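Long-range contacts in phosphoribosylamine--glycine ligase (Thermotoga maritima, PDB 1VKZ), which catalyses the ATP-dependent joining of glycine to 5-phosphoribosylamine, giving glycinamide ribonucleotide in the de novo pathway to purines: residues Ala122-Val126 with Lys138-Pro142; Ala127-Leu133 with Gly170-Ile175; Pro143-Asp149 with Pro185-Phe191; Ala193-Ala199 with Tyr271-His277. One frame throughout, in Å; residues are numbered along the deposited sequence.

Contact 1 (Ala122-Val126 with Lys138-Pro142); sequences ARFEV and KKFSP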
loop_
_atom_site.group_PDB
_atom_site.type_symbol
_atom_site.label_atom_id
_atom_site.label_comp_id
_atom_site.label_asym_id
_atom_site.label_seq_id
_atom_site.Cartn_x
_atom_site.Cartn_y
_atom_site.Cartn_z
ATOM N N ALA A 122 -10.792 -15.911 6.353
ATOM C CA ALA A 122 -12.035 -15.935 7.082
ATOM C C ALA A 122 -13.109 -16.565 6.257
ATOM O O ALA A 122 -13.110 -16.454 5.038
ATOM C CB ALA A 122 -12.462 -14.522 7.461
ATOM N N ARG A 123 -14.029 -17.222 6.942
ATOM C CA ARG A 123 -15.249 -17.726 6.338
ATOM C C ARG A 123 -16.033 -16.531 5.793
ATOM O O ARG A 123 -15.957 -15.437 6.332
ATOM C CB ARG A 123 -16.048 -18.484 7.393
ATOM C CG ARG A 123 -16.823 -19.668 6.883
ATOM C CD ARG A 123 -17.535 -20.456 7.999
ATOM N NE ARG A 123 -17.925 -19.582 9.117
ATOM C CZ ARG A 123 -18.940 -18.698 9.106
ATOM N NH1 ARG A 123 -19.710 -18.537 8.033
ATOM N NH2 ARG A 123 -19.177 -17.959 10.186
ATOM N N PHE A 124 -16.771 -16.746 4.715
ATOM C CA PHE A 124 -17.354 -15.656 3.945
ATOM C C PHE A 124 -18.524 -16.134 3.109
ATOM O O PHE A 124 -18.581 -17.297 2.748
ATOM C CB PHE A 124 -16.291 -15.078 2.974
ATOM C CG PHE A 124 -15.974 -16.003 1.827
ATOM C CD1 PHE A 124 -15.028 -17.016 1.962
ATOM C CD2 PHE A 124 -16.664 -15.906 0.619
ATOM C CE1 PHE A 124 -14.779 -17.900 0.896
ATOM C CE2 PHE A 124 -16.402 -16.781 -0.414
ATOM C CZ PHE A 124 -15.479 -17.790 -0.258
ATOM N N GLU A 125 -19.417 -15.217 2.755
ATOM C CA GLU A 125 -20.403 -15.458 1.697
ATOM C C GLU A 125 -20.343 -14.296 0.724
ATOM O O GLU A 125 -19.767 -13.254 1.031
ATOM C CB GLU A 125 -21.819 -15.535 2.269
ATOM C CG GLU A 125 -22.082 -16.630 3.302
ATOM C CD GLU A 125 -22.213 -18.025 2.701
ATOM O OE1 GLU A 125 -21.957 -18.214 1.488
ATOM O OE2 GLU A 125 -22.585 -18.944 3.463
ATOM N N VAL A 126 -20.960 -14.467 -0.437
ATOM C CA VAL A 126 -21.067 -13.399 -1.428
ATOM C C VAL A 126 -22.509 -12.937 -1.586
ATOM O O VAL A 126 -23.402 -13.728 -1.902
ATOM C CB VAL A 126 -20.551 -13.851 -2.807
ATOM C CG1 VAL A 126 -20.671 -12.705 -3.834
ATOM C CG2 VAL A 126 -19.094 -14.347 -2.693
ATOM N N LYS A 138 -27.382 -13.411 8.172
ATOM C CA LYS A 138 -27.829 -14.215 9.317
ATOM C C LYS A 138 -26.858 -15.336 9.688
ATOM O O LYS A 138 -26.899 -15.833 10.818
ATOM C CB LYS A 138 -29.236 -14.796 9.069
ATOM C CG LYS A 138 -30.363 -13.767 9.194
ATOM C CD LYS A 138 -31.738 -14.352 8.829
ATOM C CE LYS A 138 -32.007 -14.247 7.337
ATOM N NZ LYS A 138 -33.334 -14.779 6.934
ATOM N N LYS A 139 -25.989 -15.719 8.752
ATOM C CA LYS A 139 -24.914 -16.679 9.031
ATOM C C LYS A 139 -23.753 -16.134 9.903
ATOM O O LYS A 139 -22.830 -16.881 10.231
ATOM C CB LYS A 139 -24.329 -17.205 7.714
ATOM C CG LYS A 139 -25.264 -18.121 6.919
ATOM C CD LYS A 139 -24.502 -18.755 5.746
ATOM C CE LYS A 139 -25.378 -19.706 4.912
ATOM N NZ LYS A 139 -24.568 -20.571 3.981
ATOM N N PHE A 140 -23.795 -14.856 10.284
ATOM C CA PHE A 140 -22.671 -14.221 10.981
ATOM C C PHE A 140 -23.093 -13.565 12.271
ATOM O O PHE A 140 -24.272 -13.335 12.505
ATOM C CB PHE A 140 -22.030 -13.164 10.084
ATOM C CG PHE A 140 -21.412 -13.724 8.831
ATOM C CD1 PHE A 140 -22.179 -13.931 7.702
ATOM C CD2 PHE A 140 -20.047 -14.004 8.778
ATOM C CE1 PHE A 140 -21.625 -14.421 6.567
ATOM C CE2 PHE A 140 -19.480 -14.487 7.643
ATOM C CZ PHE A 140 -20.269 -14.706 6.528
ATOM N N SER A 141 -22.106 -13.232 13.096
ATOM C CA SER A 141 -22.377 -12.707 14.431
ATOM C C SER A 141 -21.888 -11.271 14.590
ATOM O O SER A 141 -20.946 -10.872 13.931
ATOM C CB SER A 141 -21.810 -13.639 15.518
ATOM O OG SER A 141 -20.946 -14.610 14.953
ATOM N N PRO A 142 -22.554 -10.531 15.476
ATOM C CA PRO A 142 -22.518 -9.075 15.570
ATOM C C PRO A 142 -21.404 -8.281 14.923
ATOM O O PRO A 142 -21.752 -7.423 14.101
ATOM C CB PRO A 142 -22.583 -8.824 17.069
ATOM C CG PRO A 142 -23.446 -9.982 17.589
ATOM C CD PRO A 142 -23.462 -11.072 16.500
#
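A Glu-Lys salt bridge, an arginine and one aromatic ring join the edge strand at Ala122-Val126 to the loop Lys138-Pro142, with no backbone hydrogen bond between them. Their backbones stay well apart, with CA atoms 8.9 Å from each other at Phe124 and Phe140, so long side chains must fill the gap. Phe140 contributes the largest share. Its CA-CB bond points sideways, but with chi1 in the m well the ring end swings toward the strand: CZ lies 4.0 Å from Phe124 CA and 3.9 Å from Glu125 N, and CE2 is 3.9 Å from Arg123 O. A long, flat, apolar ring can span this gap and lay its edge against the strand backbone. Lys139 is almost fully extended after an m chi1, while Glu125 folds through m, m; the two ends meet in a salt bridge, NZ to OE2, at 2.6 Å. Arg123 lies on the same side of the ring plane as the salt bridge, with NH1 4.1 Å from Phe140 CE2, whereas Glu125 CG is nearer CE1. Its chi1 and chi3 fall between wells, as an exposed arginine can tolerate. Phe124, by contrast, points away from the loop and packs on helix 107-116 and strand 186-190. Within the ATP-grasp domain, the contact thus joins the loop ending helix 130-137, which leads into strand 144-148, to edge strand 124-127 of the same antiparallel sheet.

Contact 2 (Ala127-Leu133 with Gly170-Ile175); sequences AETPEEL and GSKLII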
loop_
_atom_site.group_PDB
_atom_site.type_symbol
_atom_site.label_atom_id
_atom_site.label_comp_id
_atom_site.label_asym_id
_atom_site.label_seq_id
_atom_site.Cartn_x
_atom_site.Cartn_y
_atom_site.Cartn_z
ATOM N N ALA A 127 -22.736 -11.648 -1.366
ATOM C CA ALA A 127 -24.047 -11.050 -1.611
ATOM C C ALA A 127 -23.970 -10.127 -2.829
ATOM O O ALA A 127 -23.262 -9.103 -2.813
ATOM C CB ALA A 127 -24.539 -10.290 -0.371
ATOM N N GLU A 128 -24.685 -10.531 -3.879
ATOM C CA GLU A 128 -24.750 -9.814 -5.133
ATOM C C GLU A 128 -25.905 -8.812 -5.163
ATOM O O GLU A 128 -25.878 -7.879 -5.965
ATOM C CB GLU A 128 -24.860 -10.806 -6.308
ATOM C CG GLU A 128 -23.526 -11.014 -7.021
ATOM C CD GLU A 128 -23.388 -12.348 -7.745
ATOM O OE1 GLU A 128 -24.327 -12.738 -8.498
ATOM O OE2 GLU A 128 -22.310 -12.990 -7.575
ATOM N N THR A 129 -26.912 -9.015 -4.306
ATOM C CA THR A 129 -28.011 -8.055 -4.119
ATOM C C THR A 129 -28.255 -7.821 -2.620
ATOM O O THR A 129 -27.837 -8.636 -1.788
ATOM C CB THR A 129 -29.332 -8.531 -4.777
ATOM O OG1 THR A 129 -30.007 -9.464 -3.918
ATOM C CG2 THR A 129 -29.084 -9.290 -6.074
ATOM N N PRO A 130 -28.907 -6.702 -2.282
ATOM C CA PRO A 130 -29.357 -6.429 -0.917
ATOM C C PRO A 130 -30.225 -7.523 -0.297
ATOM O O PRO A 130 -30.167 -7.746 0.915
ATOM C CB PRO A 130 -30.185 -5.156 -1.079
ATOM C CG PRO A 130 -29.544 -4.472 -2.201
ATOM C CD PRO A 130 -29.192 -5.561 -3.173
ATOM N N GLU A 131 -31.044 -8.168 -1.121
ATOM C CA GLU A 131 -31.826 -9.328 -0.690
ATOM C C GLU A 131 -30.905 -10.438 -0.147
ATOM O O GLU A 131 -31.147 -10.989 0.934
ATOM C CB GLU A 131 -32.655 -9.852 -1.867
ATOM C CG GLU A 131 -33.658 -10.941 -1.510
ATOM C CD GLU A 131 -33.941 -11.875 -2.677
ATOM O OE1 GLU A 131 -32.960 -12.384 -3.276
ATOM O OE2 GLU A 131 -35.141 -12.107 -2.979
ATOM N N GLU A 132 -29.856 -10.752 -0.899
ATOM C CA GLU A 132 -28.909 -11.784 -0.498
ATOM C C GLU A 132 -28.178 -11.355 0.779
ATOM O O GLU A 132 -27.908 -12.186 1.655
ATOM C CB GLU A 132 -27.906 -12.055 -1.626
ATOM C CG GLU A 132 -28.523 -12.643 -2.884
ATOM C CD GLU A 132 -27.534 -12.772 -4.032
ATOM O OE1 GLU A 132 -26.333 -12.475 -3.840
ATOM O OE2 GLU A 132 -27.960 -13.171 -5.139
ATOM N N LEU A 133 -27.868 -10.058 0.876
ATOM C CA LEU A 133 -27.242 -9.492 2.063
ATOM C C LEU A 133 -28.092 -9.738 3.316
ATOM O O LEU A 133 -27.552 -10.068 4.368
ATOM C CB LEU A 133 -27.008 -7.996 1.860
ATOM C CG LEU A 133 -26.292 -7.233 2.984
ATOM C CD1 LEU A 133 -25.024 -7.924 3.425
ATOM C CD2 LEU A 133 -25.970 -5.832 2.515
ATOM N N GLY A 170 -24.542 -1.739 3.769
ATOM C CA GLY A 170 -24.083 -2.776 2.859
ATOM C C GLY A 170 -24.951 -2.903 1.624
ATOM O O GLY A 170 -24.459 -3.239 0.538
ATOM N N SER A 171 -26.246 -2.674 1.796
ATOM C CA SER A 171 -27.183 -2.688 0.688
ATOM C C SER A 171 -26.864 -1.555 -0.277
ATOM O O SER A 171 -26.858 -1.745 -1.486
ATOM C CB SER A 171 -28.610 -2.489 1.216
ATOM O OG SER A 171 -28.902 -3.408 2.247
ATOM N N LYS A 172 -26.658 -0.368 0.300
ATOM C CA LYS A 172 -26.289 0.842 -0.433
ATOM C C LYS A 172 -24.967 0.661 -1.092
ATOM O O LYS A 172 -24.755 1.169 -2.174
ATOM C CB LYS A 172 -26.162 2.060 0.491
ATOM C CG LYS A 172 -27.469 2.699 0.893
ATOM C CD LYS A 172 -27.228 3.872 1.830
ATOM C CE LYS A 172 -28.537 4.397 2.422
ATOM N NZ LYS A 172 -29.152 3.410 3.363
ATOM N N LEU A 173 -24.067 -0.050 -0.424
ATOM C CA LEU A 173 -22.759 -0.374 -1.012
ATOM C C LEU A 173 -22.883 -1.288 -2.238
ATOM O O LEU A 173 -22.115 -1.163 -3.192
ATOM C CB LEU A 173 -21.837 -1.020 0.034
ATOM C CG LEU A 173 -20.389 -1.348 -0.392
ATOM C CD1 LEU A 173 -19.665 -0.117 -0.894
ATOM C CD2 LEU A 173 -19.615 -1.939 0.731
ATOM N N ILE A 174 -23.825 -2.226 -2.188
ATOM C CA ILE A 174 -24.093 -3.113 -3.323
ATOM C C ILE A 174 -24.631 -2.306 -4.521
ATOM O O ILE A 174 -24.148 -2.444 -5.638
ATOM C CB ILE A 174 -25.108 -4.251 -2.933
ATOM C CG1 ILE A 174 -24.481 -5.247 -1.958
ATOM C CG2 ILE A 174 -25.585 -5.023 -4.178
ATOM C CD1 ILE A 174 -25.479 -5.986 -1.097
ATOM N N ILE A 175 -25.608 -1.445 -4.254
ATOM C CA ILE A 175 -26.345 -0.728 -5.298
ATOM C C ILE A 175 -25.665 0.565 -5.757
ATOM O O ILE A 175 -26.195 1.265 -6.604
ATOM C CB ILE A 175 -27.733 -0.415 -4.801
ATOM C CG1 ILE A 175 -28.423 -1.692 -4.338
ATOM C CG2 ILE A 175 -28.576 0.249 -5.904
ATOM C CD1 ILE A 175 -29.618 -1.408 -3.438
#
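This is an apolar helix-to-helix contact in the ATP-grasp region, in which the start of helix 130-137 packs against the last turns of helix 163-175; no hydrogen bond crosses it. Ile174 is the central residue, with 88 Å² of its surface covered by the other segment. Its CD1 lies 3.6 Å from Leu133 CD2, and its CG2 is 3.8 Å from Pro130 CD and 3.4 Å from Glu128 O. Pro130 suits the first turn of a helix, where its missing amide hydrogen costs no bond, and its compact ring reaches Ile175, CG to CD1, at 3.3 Å. Leu133 points at Gly170, with CD2 only 3.2 Å from Gly170 C; a CB on that residue would clash with the leucine methyl, so the absence of a side chain lets the helices approach. The entry to helix 130-137 is closed by Thr129 as N-cap, its OG1 accepting from Glu132 N at 3.3 Å, while Glu132 OE1 accepts from the backbone N of Glu128, one residue before the N-cap, at 2.5 Å. Both helices cover one face of the antiparallel sheet: Leu133 rests on Ile146 of strand 144-148 and Ile188 of strand 186-190, and Ile174 on Val186.

Contact 3 (Pro143-Asp149 with Pro185-Phe191); sequences PYVIKAD and PVVIDEF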
loop_
_atom_site.group_PDB
_atom_site.type_symbol
_atom_site.label_atom_id
_atom_site.label_comp_id
_atom_site.label_asym_id
_atom_site.label_seq_id
_atom_site.Cartn_x
_atom_site.Cartn_y
_atom_site.Cartn_z
ATOM N N PRO A 143 -20.111 -8.497 15.209
ATOM C CA PRO A 143 -19.108 -7.650 14.547
ATOM C C PRO A 143 -19.019 -8.021 13.048
ATOM O O PRO A 143 -18.336 -8.965 12.680
ATOM C CB PRO A 143 -17.835 -7.908 15.361
ATOM C CG PRO A 143 -18.011 -9.248 15.918
ATOM C CD PRO A 143 -19.485 -9.481 16.110
ATOM N N TYR A 144 -19.784 -7.316 12.213
ATOM C CA TYR A 144 -19.960 -7.706 10.809
ATOM C C TYR A 144 -18.946 -7.018 9.936
ATOM O O TYR A 144 -18.617 -5.870 10.176
ATOM C CB TYR A 144 -21.370 -7.361 10.277
ATOM C CG TYR A 144 -22.510 -8.057 10.999
ATOM C CD1 TYR A 144 -22.757 -9.408 10.803
ATOM C CD2 TYR A 144 -23.329 -7.365 11.876
ATOM C CE1 TYR A 144 -23.775 -10.035 11.437
ATOM C CE2 TYR A 144 -24.355 -7.996 12.537
ATOM C CZ TYR A 144 -24.574 -9.331 12.309
ATOM O OH TYR A 144 -25.590 -9.974 12.955
ATOM N N VAL A 145 -18.453 -7.734 8.930
ATOM C CA VAL A 145 -17.523 -7.175 7.980
ATOM C C VAL A 145 -18.077 -7.352 6.585
ATOM O O VAL A 145 -18.321 -8.465 6.139
ATOM C CB VAL A 145 -16.158 -7.845 8.054
ATOM C CG1 VAL A 145 -15.153 -7.065 7.189
ATOM C CG2 VAL A 145 -15.707 -7.949 9.482
ATOM N N ILE A 146 -18.307 -6.235 5.920
ATOM C CA ILE A 146 -18.777 -6.207 4.541
ATOM C C ILE A 146 -17.673 -5.582 3.734
ATOM O O ILE A 146 -17.102 -4.589 4.152
ATOM C CB ILE A 146 -20.049 -5.330 4.444
ATOM C CG1 ILE A 146 -21.209 -5.953 5.237
ATOM C CG2 ILE A 146 -20.439 -5.080 3.020
ATOM C CD1 ILE A 146 -21.790 -7.250 4.643
ATOM N N LYS A 147 -17.367 -6.171 2.589
ATOM C CA LYS A 147 -16.308 -5.694 1.738
ATOM C C LYS A 147 -16.789 -5.581 0.313
ATOM O O LYS A 147 -17.242 -6.554 -0.274
ATOM C CB LYS A 147 -15.125 -6.661 1.766
ATOM C CG LYS A 147 -14.708 -7.126 3.145
ATOM C CD LYS A 147 -13.294 -7.700 3.085
ATOM C CE LYS A 147 -13.244 -9.087 3.697
ATOM N NZ LYS A 147 -11.846 -9.638 3.812
ATOM N N ALA A 148 -16.651 -4.390 -0.252
ATOM C CA ALA A 148 -16.919 -4.172 -1.667
ATOM C C ALA A 148 -16.052 -5.031 -2.573
ATOM O O ALA A 148 -14.856 -5.093 -2.391
ATOM C CB ALA A 148 -16.688 -2.723 -1.991
ATOM N N ASP A 149 -16.649 -5.688 -3.553
ATOM C CA ASP A 149 -15.860 -6.478 -4.493
ATOM C C ASP A 149 -14.760 -5.646 -5.136
ATOM O O ASP A 149 -13.604 -6.064 -5.165
ATOM C CB ASP A 149 -16.712 -7.092 -5.616
ATOM C CG ASP A 149 -15.886 -8.037 -6.534
ATOM O OD1 ASP A 149 -14.892 -8.609 -6.058
ATOM O OD2 ASP A 149 -16.152 -8.295 -7.720
ATOM N N PRO A 185 -21.193 -6.885 -6.148
ATOM C CA PRO A 185 -21.282 -7.817 -5.042
ATOM C C PRO A 185 -20.454 -7.371 -3.861
ATOM O O PRO A 185 -19.544 -6.540 -4.014
ATOM C CB PRO A 185 -20.702 -9.111 -5.624
ATOM C CG PRO A 185 -20.811 -8.953 -7.126
ATOM C CD PRO A 185 -20.695 -7.515 -7.384
ATOM N N VAL A 186 -20.778 -7.923 -2.692
ATOM C CA VAL A 186 -19.966 -7.744 -1.500
ATOM C C VAL A 186 -19.621 -9.082 -0.877
ATOM O O VAL A 186 -20.360 -10.052 -0.975
ATOM C CB VAL A 186 -20.638 -6.846 -0.447
ATOM C CG1 VAL A 186 -20.956 -5.502 -1.038
ATOM C CG2 VAL A 186 -21.898 -7.500 0.133
ATOM N N VAL A 187 -18.452 -9.123 -0.272
ATOM C CA VAL A 187 -18.059 -10.232 0.587
ATOM C C VAL A 187 -18.589 -9.949 2.001
ATOM O O VAL A 187 -18.504 -8.828 2.518
ATOM C CB VAL A 187 -16.498 -10.415 0.657
ATOM C CG1 VAL A 187 -16.123 -11.684 1.434
ATOM C CG2 VAL A 187 -15.895 -10.438 -0.766
ATOM N N ILE A 188 -19.132 -10.980 2.623
ATOM C CA ILE A 188 -19.440 -10.901 4.024
ATOM C C ILE A 188 -18.373 -11.769 4.648
ATOM O O ILE A 188 -18.259 -12.931 4.315
ATOM C CB ILE A 188 -20.846 -11.412 4.284
ATOM C CG1 ILE A 188 -21.809 -10.840 3.209
ATOM C CG2 ILE A 188 -21.272 -11.028 5.708
ATOM C CD1 ILE A 188 -23.193 -11.445 3.184
ATOM N N ASP A 189 -17.546 -11.186 5.500
ATOM C CA ASP A 189 -16.425 -11.899 6.052
ATOM C C ASP A 189 -16.676 -12.125 7.537
ATOM O O ASP A 189 -17.175 -11.259 8.259
ATOM C CB ASP A 189 -15.139 -11.088 5.835
ATOM C CG ASP A 189 -13.980 -11.914 5.219
ATOM O OD1 ASP A 189 -14.206 -13.090 4.874
ATOM O OD2 ASP A 189 -12.801 -11.465 5.064
ATOM N N GLU A 190 -16.353 -13.317 7.991
ATOM C CA GLU A 190 -16.366 -13.616 9.395
ATOM C C GLU A 190 -15.299 -12.740 10.032
ATOM O O GLU A 190 -14.139 -12.799 9.639
ATOM C CB GLU A 190 -16.058 -15.094 9.559
ATOM C CG GLU A 190 -15.646 -15.524 10.939
ATOM C CD GLU A 190 -15.027 -16.910 10.940
ATOM O OE1 GLU A 190 -14.059 -17.174 10.141
ATOM O OE2 GLU A 190 -15.531 -17.724 11.756
ATOM N N PHE A 191 -15.694 -11.920 11.009
ATOM C CA PHE A 191 -14.754 -11.061 11.726
ATOM C C PHE A 191 -13.862 -11.921 12.560
ATOM O O PHE A 191 -14.331 -12.876 13.165
ATOM C CB PHE A 191 -15.466 -10.085 12.617
ATOM C CG PHE A 191 -14.553 -9.144 13.348
ATOM C CD1 PHE A 191 -13.937 -8.089 12.677
ATOM C CD2 PHE A 191 -14.350 -9.281 14.742
ATOM C CE1 PHE A 191 -13.092 -7.198 13.381
ATOM C CE2 PHE A 191 -13.521 -8.396 15.448
ATOM C CZ PHE A 191 -12.901 -7.349 14.764
HETATM O O HOH W 1 -18.828 -11.430 11.724
HETATM O O HOH W 2 -19.368 -10.378 8.899
#
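Pro143, just before strand 144-148, sets its CB 3.8 Å from Phe191 CD2, and its carbonyl reaches Phe191 N through a water. Here the antiparallel strands splay, and a second water links Val145 N to Asp189 O. Val145 O then accepts directly from Asp189 N at 2.9 Å, while Val145 CG2 meets the edge of the Phe191 ring. Ile146 lies on the opposite face, with Ile188 and Val186; its branched chain fills the helix-covered side, CD1 being 3.9 Å from Ile188 CG1. Lys147 pairs with Val187 by two backbone bonds, N to O at 2.9 Å and O to N at 2.8 Å. Small Ala148 sits opposite Val186, and Asp149 N closes the row on Pro185 O at 3.1 Å. On the Val145 face, Lys147 NZ forms a salt bridge with Asp189 OD2, modelled very short at 2.4 Å, so the exact place of OD2 is uncertain; Asp189 OD1 bridges to Lys111. Lys147 lies about 6 Å from Glu285, a predicted metal ligand, between side chains, so this buried Lys-Asp pair is consistent with a polar nucleotide pocket.

Contact 4 (Ala193-Ala199 with Tyr271-His277); sequences AGNELSA and YLGLMLH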
loop_
_atom_site.group_PDB
_atom_site.type_symbol
_atom_site.label_atom_id
_atom_site.label_comp_id
_atom_site.label_asym_id
_atom_site.label_seq_id
_atom_site.Cartn_x
_atom_site.Cartn_y
_atom_site.Cartn_z
ATOM N N ALA A 193 -11.109 -11.799 15.576
ATOM C CA ALA A 193 -10.329 -11.227 16.633
ATOM C C ALA A 193 -8.860 -11.405 16.272
ATOM O O ALA A 193 -8.464 -12.441 15.705
ATOM C CB ALA A 193 -10.628 -11.906 17.911
ATOM N N GLY A 194 -8.059 -10.379 16.552
ATOM C CA GLY A 194 -6.610 -10.504 16.445
ATOM C C GLY A 194 -5.856 -9.209 16.290
ATOM O O GLY A 194 -6.435 -8.124 16.340
ATOM N N ASN A 195 -4.553 -9.350 16.071
ATOM C CA ASN A 195 -3.685 -8.239 15.724
ATOM C C ASN A 195 -3.429 -8.246 14.224
ATOM O O ASN A 195 -3.004 -9.241 13.666
ATOM C CB ASN A 195 -2.372 -8.368 16.469
ATOM C CG ASN A 195 -2.575 -8.721 17.934
ATOM O OD1 ASN A 195 -3.542 -8.284 18.563
ATOM N ND2 ASN A 195 -1.676 -9.534 18.475
ATOM N N GLU A 196 -3.714 -7.120 13.589
ATOM C CA GLU A 196 -3.571 -6.976 12.172
ATOM C C GLU A 196 -2.109 -6.768 11.837
ATOM O O GLU A 196 -1.354 -6.264 12.652
ATOM C CB GLU A 196 -4.433 -5.818 11.640
ATOM C CG GLU A 196 -4.626 -5.907 10.123
ATOM C CD GLU A 196 -5.608 -4.906 9.556
ATOM O OE1 GLU A 196 -6.714 -4.751 10.134
ATOM O OE2 GLU A 196 -5.272 -4.311 8.506
ATOM N N LEU A 197 -1.733 -7.168 10.624
ATOM C CA LEU A 197 -0.342 -7.194 10.183
ATOM C C LEU A 197 -0.240 -7.305 8.657
ATOM O O LEU A 197 -1.012 -7.982 8.017
ATOM C CB LEU A 197 0.356 -8.388 10.812
ATOM C CG LEU A 197 1.801 -8.687 10.429
ATOM C CD1 LEU A 197 2.775 -7.593 10.930
ATOM C CD2 LEU A 197 2.176 -10.053 10.990
ATOM N N SER A 198 0.738 -6.637 8.080
ATOM C CA SER A 198 0.896 -6.656 6.649
ATOM C C SER A 198 2.154 -7.425 6.354
ATOM O O SER A 198 3.086 -7.412 7.154
ATOM C CB SER A 198 0.986 -5.238 6.074
ATOM O OG SER A 198 2.301 -4.701 6.149
ATOM N N ALA A 199 2.174 -8.112 5.220
ATOM C CA ALA A 199 3.384 -8.708 4.732
ATOM C C ALA A 199 3.534 -8.398 3.234
ATOM O O ALA A 199 2.585 -8.413 2.504
ATOM C CB ALA A 199 3.369 -10.161 5.022
ATOM N N TYR A 271 1.449 -7.809 -1.675
ATOM C CA TYR A 271 1.156 -7.378 -0.306
ATOM C C TYR A 271 0.026 -8.259 0.232
ATOM O O TYR A 271 -0.982 -8.491 -0.470
ATOM C CB TYR A 271 0.791 -5.891 -0.311
ATOM C CG TYR A 271 0.160 -5.343 0.924
ATOM C CD1 TYR A 271 -1.131 -5.694 1.287
ATOM C CD2 TYR A 271 0.817 -4.400 1.695
ATOM C CE1 TYR A 271 -1.722 -5.154 2.409
ATOM C CE2 TYR A 271 0.246 -3.865 2.835
ATOM C CZ TYR A 271 -1.020 -4.239 3.178
ATOM O OH TYR A 271 -1.594 -3.722 4.318
ATOM N N LEU A 272 0.225 -8.784 1.451
ATOM C CA LEU A 272 -0.782 -9.495 2.193
ATOM C C LEU A 272 -1.172 -8.666 3.384
ATOM O O LEU A 272 -0.339 -8.335 4.203
ATOM C CB LEU A 272 -0.218 -10.824 2.696
ATOM C CG LEU A 272 0.415 -11.798 1.723
ATOM C CD1 LEU A 272 0.661 -13.132 2.389
ATOM C CD2 LEU A 272 -0.423 -11.966 0.516
ATOM N N GLY A 273 -2.433 -8.306 3.498
ATOM C CA GLY A 273 -2.938 -7.730 4.742
ATOM C C GLY A 273 -3.417 -8.895 5.552
ATOM O O GLY A 273 -4.284 -9.649 5.083
ATOM N N LEU A 274 -2.842 -9.076 6.739
ATOM C CA LEU A 274 -3.081 -10.279 7.532
ATOM C C LEU A 274 -3.727 -9.939 8.856
ATOM O O LEU A 274 -3.817 -8.795 9.249
ATOM C CB LEU A 274 -1.790 -11.025 7.784
ATOM C CG LEU A 274 -1.044 -11.431 6.507
ATOM C CD1 LEU A 274 0.459 -11.667 6.780
ATOM C CD2 LEU A 274 -1.679 -12.659 5.884
HETATM N N MSE A 275 -4.209 -10.980 9.508
HETATM C CA MSE A 275 -4.780 -10.934 10.827
HETATM C C MSE A 275 -4.219 -12.163 11.545
HETATM O O MSE A 275 -4.462 -13.297 11.127
HETATM C CB MSE A 275 -6.305 -11.033 10.736
HETATM C CG MSE A 275 -7.005 -10.917 12.067
HETATM SE SE MSE A 275 -6.572 -9.213 12.910
HETATM C CE MSE A 275 -8.014 -8.078 12.035
ATOM N N LEU A 276 -3.464 -11.940 12.613
ATOM C CA LEU A 276 -2.984 -13.038 13.422
ATOM C C LEU A 276 -4.096 -13.335 14.370
ATOM O O LEU A 276 -4.475 -12.486 15.145
ATOM C CB LEU A 276 -1.686 -12.675 14.161
ATOM C CG LEU A 276 -0.544 -12.281 13.196
ATOM C CD1 LEU A 276 0.688 -11.808 13.959
ATOM C CD2 LEU A 276 -0.171 -13.427 12.212
ATOM N N HIS A 277 -4.639 -14.537 14.251
ATOM C CA HIS A 277 -5.795 -14.971 14.992
ATOM C C HIS A 277 -5.549 -16.396 15.457
ATOM O O HIS A 277 -5.274 -17.273 14.652
ATOM C CB HIS A 277 -7.014 -14.887 14.095
ATOM C CG HIS A 277 -8.234 -15.520 14.669
ATOM N ND1 HIS A 277 -8.820 -15.085 15.839
ATOM C CD2 HIS A 277 -8.985 -16.557 14.230
ATOM C CE1 HIS A 277 -9.876 -15.834 16.103
ATOM N NE2 HIS A 277 -10.006 -16.726 15.135
#
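Antiparallel strands 195-204 and 269-277 form the middle pair of a four-stranded sheet in the ATP-grasp region. Backbone hydrogen bonds join them at three residue pairs, Asn195-Leu276, Leu197-Leu274 and Ala199-Leu272; the tightest is Leu274 N to Leu197 O, very short at 2.5 Å. Between these pairs lie CA-H...O contacts, such as Ser198 CA to Leu272 O at 3.2 Å. Apolar packing occupies one face: Leu197 CD2 meets Leu276 CD1 at 3.8 Å, and Ala199, small enough to fit beside two leucines, sets CB 3.7 Å from Leu274 CD1. Helix 242-261 covers this leucine-rich side. The other face carries Glu196, Ser198 and selenomethionine Met275, and Tyr271 extends near the predicted metal ligands, its side chain about 4 Å from that of Asn287. Gly194 has backbone angles that a side chain would not tolerate, and a CB would also strike Leu276 O. At the start of segment 193-199, His277 ND1 donates a weak hydrogen bond to Ala193 O, 2.7 Å long but bent to 122°.

Overall arrangement
All four contacts lie in the ATP-grasp region, on or against two antiparallel sheets. Contacts 1 and 3, with centres 8 Å apart, share one sheet: strand 124-127 at its edge, then 186-190 and 144-148. Contact 2, its centre about 11 Å from that of contact 3, joins helices on that sheet: strand 124-127 runs into helix 130-137, and helix 163-175 precedes strand 186-190. Contact 1 closes before contact 3 opens, while contact 2's segments alternate with those of both, interlocking this unit. Contact 4 comes last, in the second sheet, its centre about 16 Å from that of contact 3. ATP-grasp enzymes bind nucleotide between two such subdomains, consistent with predicted metal ligands Glu285 and Asn287 lying near Lys147 and Tyr271.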